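Local coordinates for insecticidal crystal protein Cry35Ab1 (Bacillus thuringiensis, PDB 4JP0), which forms, with its partner Cry34Ab1, a binary insecticidal toxin that kills western corn rootworm larvae, probably by acting on the midgut epithelium, at residues S317-R322 / E327-Q332; I184-P189 / N194-T199. All coordinates share one frame; numbering follows the deposited sequence.

Overall arrangement
Contact 1 (317-322 with 327-332) is the turn end of the hairpin made by strands 307-323 and 327-346; contact 2 (184-189 with 194-199) joins a loop to the short helix that follows it. Their centres lie about 14 Å apart, and they meet directly. Arg322 NE forms a salt bridge of 2.6 Å to Asp188 OD2, while Ile330 CD1 packs 3.8 Å from Val186 CG1 and Leu320 CD2 lies 3.9 Å from that same methyl. Tyr203 extends the junction, touching Leu320 and Arg322 and hydrogen-bonding to Asp188 and Gln196. Contact 2 reaches strands of the N-terminal ricin B-type lectin region, so together the contacts link that region to the long toxin_10 sheet.

Contact 1. Residues S317-R322 / E327-Q332; sequences SLELYR and EIRIMQ
The Tyr321 ring lies between Arg329 and Glu327 of the antiparallel partner strand. Arg329 CG makes a CH-pi contact over one face, 4.1 Å from the ring centroid and offset toward the rim. This methylene is carried over the ring because it stands opposite the backbone nitrogen of Arg329 (chi1 -163°). Over the other face comes Glu327 OE1, which is bound to Lys206. Ser317 OG donates to Glu319 OE2 through that oxygen's anti lone pair; Tyr321 OH lies 2.4 Å from Glu319 OE1, a separation too short to be taken at face value. The Glu319 and Gln332 side chains lie side by side, Glu319 CG 3.9 Å from Gln332 CB, carboxylate and amide planes 85° apart; Gln332 OE1 is hydrogen-bonded to Gln334.

Leu320 faces a classic beta bulge: its carbonyl takes Ile330 N at 2.8 Å, nearly straight on, and Met331 N in a weak bond. Beside Leu320 and Arg322, Ile330 CG1 sits between its backbone N and carbonyl carbon (chi1 68°), which lays CD1 3.8 Å from Leu320 CD2. Its other branch, CG2, meets Arg322 CG at 4.0 Å, the two side chains crossing at about a right angle. The extended arginine then carries NE to Asp188.

Strand 327-346 is an outermost strand of the four-stranded antiparallel sheet; 307-323 lies next to it, paired on its far side with strand 202-221. Helix 240-247 covers Leu318, Leu320 and Met331 through Ile243, Thr246 and Leu247.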
loop_
_atom_site.group_PDB
_atom_site.type_symbol
_atom_site.label_atom_id
_atom_site.label_comp_id
_atom_site.label_asym_id
_atom_site.label_seq_id
_atom_site.Cartn_x
_atom_site.Cartn_y
_atom_site.Cartn_z
ATOM N N SER A 317 -10.767 -0.614 4.266
ATOM C CA SER A 317 -9.997 -1.599 5.007
ATOM C C SER A 317 -8.707 -1.929 4.229
ATOM O O SER A 317 -8.762 -2.447 3.133
ATOM C CB SER A 317 -10.814 -2.889 5.185
ATOM O OG SER A 317 -10.105 -3.823 5.988
ATOM N N LEU A 318 -7.567 -1.604 4.816
ATOM C CA LEU A 318 -6.267 -1.912 4.219
ATOM C C LEU A 318 -5.799 -3.193 4.900
ATOM O O LEU A 318 -5.764 -3.262 6.130
ATOM C CB LEU A 318 -5.328 -0.757 4.508
ATOM C CG LEU A 318 -5.510 0.376 3.496
ATOM C CD1 LEU A 318 -4.589 1.582 3.784
ATOM C CD2 LEU A 318 -5.230 -0.165 2.132
ATOM N N GLU A 319 -5.471 -4.225 4.129
ATOM C CA GLU A 319 -5.138 -5.522 4.729
ATOM C C GLU A 319 -3.923 -6.099 4.011
ATOM O O GLU A 319 -3.881 -6.139 2.804
ATOM C CB GLU A 319 -6.331 -6.488 4.602
ATOM C CG GLU A 319 -7.619 -5.974 5.265
ATOM C CD GLU A 319 -8.873 -6.794 4.919
ATOM O OE1 GLU A 319 -8.768 -7.924 4.428
ATOM O OE2 GLU A 319 -10.004 -6.312 5.139
ATOM N N LEU A 320 -2.962 -6.568 4.783
ATOM C CA LEU A 320 -1.703 -7.046 4.251
ATOM C C LEU A 320 -1.534 -8.523 4.545
ATOM O O LEU A 320 -1.736 -8.959 5.694
ATOM C CB LEU A 320 -0.568 -6.275 4.918
ATOM C CG LEU A 320 0.844 -6.634 4.474
ATOM C CD1 LEU A 320 1.066 -6.171 3.055
ATOM C CD2 LEU A 320 1.894 -5.981 5.396
ATOM N N TYR A 321 -1.120 -9.267 3.516
ATOM C CA TYR A 321 -1.006 -10.728 3.574
ATOM C C TYR A 321 0.335 -11.270 3.092
ATOM O O TYR A 321 0.881 -10.793 2.066
ATOM C CB TYR A 321 -2.061 -11.348 2.651
ATOM C CG TYR A 321 -3.498 -10.942 2.980
ATOM C CD1 TYR A 321 -4.000 -9.713 2.566
ATOM C CD2 TYR A 321 -4.326 -11.775 3.725
ATOM C CE1 TYR A 321 -5.273 -9.337 2.858
ATOM C CE2 TYR A 321 -5.645 -11.400 4.010
ATOM C CZ TYR A 321 -6.094 -10.177 3.590
ATOM O OH TYR A 321 -7.392 -9.773 3.878
ATOM N N ARG A 322 0.866 -12.244 3.842
ATOM C CA ARG A 322 1.984 -13.041 3.365
ATOM C C ARG A 322 1.383 -13.913 2.279
ATOM O O ARG A 322 0.189 -14.219 2.322
ATOM C CB ARG A 322 2.433 -14.044 4.394
ATOM C CG ARG A 322 3.211 -13.562 5.521
ATOM C CD ARG A 322 3.900 -14.707 6.283
ATOM N NE ARG A 322 4.180 -14.244 7.629
ATOM C CZ ARG A 322 4.115 -14.978 8.711
ATOM N NH1 ARG A 322 3.788 -16.270 8.635
ATOM N NH2 ARG A 322 4.392 -14.402 9.878
ATOM N N GLU A 327 -3.076 -16.951 1.375
ATOM C CA GLU A 327 -2.865 -15.639 1.963
ATOM C C GLU A 327 -2.944 -15.726 3.491
ATOM O O GLU A 327 -3.930 -16.256 4.039
ATOM C CB GLU A 327 -3.962 -14.678 1.472
ATOM C CG GLU A 327 -3.962 -14.530 -0.053
ATOM C CD GLU A 327 -5.138 -13.745 -0.579
ATOM O OE1 GLU A 327 -6.028 -13.383 0.199
ATOM O OE2 GLU A 327 -5.162 -13.472 -1.768
ATOM N N ILE A 328 -1.943 -15.180 4.176
ATOM C CA ILE A 328 -1.945 -15.130 5.642
ATOM C C ILE A 328 -1.938 -13.665 6.065
ATOM O O ILE A 328 -0.993 -12.957 5.802
ATOM C CB ILE A 328 -0.690 -15.863 6.213
ATOM C CG1 ILE A 328 -0.772 -17.350 5.853
ATOM C CG2 ILE A 328 -0.620 -15.708 7.750
ATOM C CD1 ILE A 328 0.521 -18.159 6.166
ATOM N N ARG A 329 -3.009 -13.199 6.692
ATOM C CA ARG A 329 -3.101 -11.792 7.033
ATOM C C ARG A 329 -2.193 -11.469 8.205
ATOM O O ARG A 329 -2.228 -12.173 9.224
ATOM C CB ARG A 329 -4.565 -11.419 7.371
ATOM C CG ARG A 329 -4.833 -9.933 7.349
ATOM C CD ARG A 329 -6.302 -9.549 7.670
ATOM N NE ARG A 329 -6.645 -9.951 9.028
ATOM C CZ ARG A 329 -7.836 -10.340 9.438
ATOM N NH1 ARG A 329 -8.864 -10.364 8.613
ATOM N NH2 ARG A 329 -8.007 -10.692 10.713
ATOM N N ILE A 330 -1.391 -10.401 8.087
ATOM C CA ILE A 330 -0.525 -10.017 9.192
ATOM C C ILE A 330 -0.884 -8.621 9.721
ATOM O O ILE A 330 -0.365 -8.199 10.746
ATOM C CB ILE A 330 0.981 -10.109 8.835
ATOM C CG1 ILE A 330 1.383 -9.059 7.799
ATOM C CG2 ILE A 330 1.313 -11.470 8.320
ATOM C CD1 ILE A 330 2.881 -8.695 7.843
ATOM N N MET A 331 -1.786 -7.932 9.031
ATOM C CA MET A 331 -2.162 -6.598 9.437
ATOM C C MET A 331 -3.465 -6.149 8.782
ATOM O O MET A 331 -3.699 -6.428 7.616
ATOM C CB MET A 331 -1.057 -5.601 9.081
ATOM C CG MET A 331 -1.302 -4.247 9.748
ATOM S SD MET A 331 -2.250 -3.159 8.665
ATOM C CE MET A 331 -0.789 -2.862 7.649
ATOM N N GLN A 332 -4.298 -5.436 9.532
ATOM C CA GLN A 332 -5.484 -4.806 8.954
ATOM C C GLN A 332 -5.785 -3.546 9.713
ATOM O O GLN A 332 -5.513 -3.469 10.905
ATOM C CB GLN A 332 -6.702 -5.702 9.073
ATOM C CG GLN A 332 -6.977 -6.155 10.504
ATOM C CD GLN A 332 -8.366 -6.779 10.704
ATOM O OE1 GLN A 332 -9.261 -6.639 9.864
ATOM N NE2 GLN A 332 -8.535 -7.468 11.821
#

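Contact 2. Residues I184-P189 / N194-T199; sequences IMVNDP and NTQIKT
Gln196 reaches from its helix to Val186 and Asp188 and makes the direct contacts between the two segments. With chi1 at -173° the side chain turns away from its own backbone N, and chi2 of -172° keeps it extended, bringing the amide to the loop.

The packing is slight. Gln196 NE2 lies 3.7 Å from Asp188 CB and 4.4 Å from Val186 CG1, and the two segments bury just 139 Å² between them.

Polar links run through water and through a tyrosine. One water sits between loop and helix, 2.8 Å from Val186 O and a short 2.5 Å from Gln196 OE1, and probably bridges the two. The other end of the amide, NE2, is hydrogen-bonded to Tyr203 OH, which also bonds Asp188 OD2. With both ends of the amide engaged, its rotation is probably fixed. Asp188 OD2 also receives the salt bridge from Arg322, an arrangement that would favour a charged carboxylate. Within the helix, Thr199 OG1 bonds back to Thr195 O at 2.8 Å, approaching from above the carbonyl plane.

The loop follows strand 174-182 and leads into helix 193-199. Val186 and Asp188 lean on Ile330 of strand 327-346, and Asn187 hydrogen-bonds to helix 240-247, its ND2 to Asn245 O and its backbone to that of Thr246. Facing the lectin-like region, Ile184 and Ile197 both pack on Phe50 of strand 43-52 and Thr60 of strand 56-61, placing the contact at the junction of the two regions.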
loop_
_atom_site.group_PDB
_atom_site.type_symbol
_atom_site.label_atom_id
_atom_site.label_comp_id
_atom_site.label_asym_id
_atom_site.label_seq_id
_atom_site.Cartn_x
_atom_site.Cartn_y
_atom_site.Cartn_z
ATOM N N ILE A 184 11.032 -6.715 1.765
ATOM C CA ILE A 184 11.974 -5.854 2.454
ATOM C C ILE A 184 11.311 -4.620 3.041
ATOM O O ILE A 184 11.848 -4.027 3.975
ATOM C CB ILE A 184 13.179 -5.459 1.542
ATOM C CG1 ILE A 184 12.677 -4.831 0.237
ATOM C CG2 ILE A 184 14.043 -6.711 1.241
ATOM C CD1 ILE A 184 13.794 -4.111 -0.574
ATOM N N MET A 185 10.164 -4.232 2.489
ATOM C CA MET A 185 9.439 -3.049 2.956
ATOM C C MET A 185 8.382 -3.421 3.997
ATOM O O MET A 185 7.601 -2.559 4.438
ATOM C CB MET A 185 8.742 -2.372 1.774
ATOM C CG MET A 185 9.705 -1.868 0.732
ATOM S SD MET A 185 8.859 -1.348 -0.750
ATOM C CE MET A 185 10.254 -1.242 -1.879
ATOM N N VAL A 186 8.338 -4.688 4.370
ATOM C CA VAL A 186 7.356 -5.166 5.330
ATOM C C VAL A 186 7.992 -5.652 6.610
ATOM O O VAL A 186 8.866 -6.498 6.566
ATOM C CB VAL A 186 6.539 -6.324 4.738
ATOM C CG1 VAL A 186 5.660 -6.972 5.828
ATOM C CG2 VAL A 186 5.712 -5.816 3.562
ATOM N N ASN A 187 7.562 -5.106 7.747
ATOM C CA ASN A 187 8.059 -5.562 9.033
ATOM C C ASN A 187 7.103 -6.634 9.521
ATOM O O ASN A 187 6.001 -6.319 9.977
ATOM C CB ASN A 187 8.168 -4.393 10.018
ATOM C CG ASN A 187 8.384 -4.848 11.456
ATOM O OD1 ASN A 187 9.161 -5.801 11.692
ATOM N ND2 ASN A 187 7.822 -4.285 12.437
ATOM N N ASP A 188 7.529 -7.894 9.399
ATOM C CA ASP A 188 6.725 -9.073 9.758
ATOM C C ASP A 188 7.514 -9.810 10.841
ATOM O O ASP A 188 8.363 -10.659 10.551
ATOM C CB ASP A 188 6.506 -9.960 8.527
ATOM C CG ASP A 188 5.525 -11.127 8.774
ATOM O OD1 ASP A 188 5.218 -11.463 9.940
ATOM O OD2 ASP A 188 5.014 -11.767 7.840
ATOM N N PRO A 189 7.249 -9.433 12.089
ATOM C CA PRO A 189 7.999 -9.943 13.250
ATOM C C PRO A 189 7.809 -11.430 13.533
ATOM O O PRO A 189 8.547 -11.998 14.345
ATOM C CB PRO A 189 7.427 -9.127 14.411
ATOM C CG PRO A 189 6.047 -8.795 13.954
ATOM C CD PRO A 189 6.228 -8.440 12.476
ATOM N N ASN A 194 15.204 -14.368 6.167
ATOM C CA ASN A 194 15.650 -15.280 5.115
ATOM C C ASN A 194 14.524 -16.179 4.667
ATOM O O ASN A 194 14.355 -16.407 3.479
ATOM C CB ASN A 194 16.916 -16.072 5.525
ATOM C CG ASN A 194 18.140 -15.165 5.686
ATOM O OD1 ASN A 194 18.159 -14.053 5.163
ATOM N ND2 ASN A 194 19.146 -15.610 6.466
ATOM N N THR A 195 13.713 -16.643 5.613
ATOM C CA THR A 195 12.600 -17.489 5.267
ATOM C C THR A 195 11.530 -16.679 4.534
ATOM O O THR A 195 10.881 -17.175 3.611
ATOM C CB THR A 195 11.989 -18.112 6.514
ATOM O OG1 THR A 195 13.002 -18.860 7.199
ATOM C CG2 THR A 195 10.976 -19.176 6.112
ATOM N N GLN A 196 11.366 -15.434 4.971
ATOM C CA GLN A 196 10.472 -14.491 4.332
ATOM C C GLN A 196 10.723 -14.320 2.818
ATOM O O GLN A 196 9.817 -14.460 1.982
ATOM C CB GLN A 196 10.602 -13.129 5.037
ATOM C CG GLN A 196 9.580 -12.118 4.561
ATOM C CD GLN A 196 9.825 -10.734 5.098
ATOM O OE1 GLN A 196 10.940 -10.225 4.991
ATOM N NE2 GLN A 196 8.784 -10.106 5.676
ATOM N N ILE A 197 11.950 -13.991 2.460
ATOM C CA ILE A 197 12.230 -13.777 1.057
ATOM C C ILE A 197 12.120 -15.076 0.215
ATOM O O ILE A 197 11.871 -15.011 -0.974
ATOM C CB ILE A 197 13.598 -13.077 0.858
ATOM C CG1 ILE A 197 13.612 -12.369 -0.507
ATOM C CG2 ILE A 197 14.745 -14.098 0.973
ATOM C CD1 ILE A 197 14.685 -11.300 -0.622
ATOM N N LYS A 198 12.350 -16.236 0.831
ATOM C CA LYS A 198 12.281 -17.496 0.112
ATOM C C LYS A 198 10.866 -17.979 -0.124
ATOM O O LYS A 198 10.610 -18.680 -1.114
ATOM C CB LYS A 198 13.076 -18.584 0.868
ATOM C CG LYS A 198 14.535 -18.433 0.622
ATOM C CD LYS A 198 15.391 -19.282 1.558
ATOM C CE LYS A 198 15.346 -20.730 1.233
ATOM N NZ LYS A 198 15.670 -21.528 2.467
ATOM N N THR A 199 9.951 -17.575 0.746
ATOM C CA THR A 199 8.597 -18.074 0.680
ATOM C C THR A 199 7.570 -17.021 0.330
ATOM O O THR A 199 6.553 -17.359 -0.249
ATOM C CB THR A 199 8.161 -18.770 1.994
ATOM O OG1 THR A 199 8.209 -17.839 3.083
ATOM C CG2 THR A 199 9.148 -19.882 2.361
HETATM O O HOH W 1 11.233 -7.895 5.976
#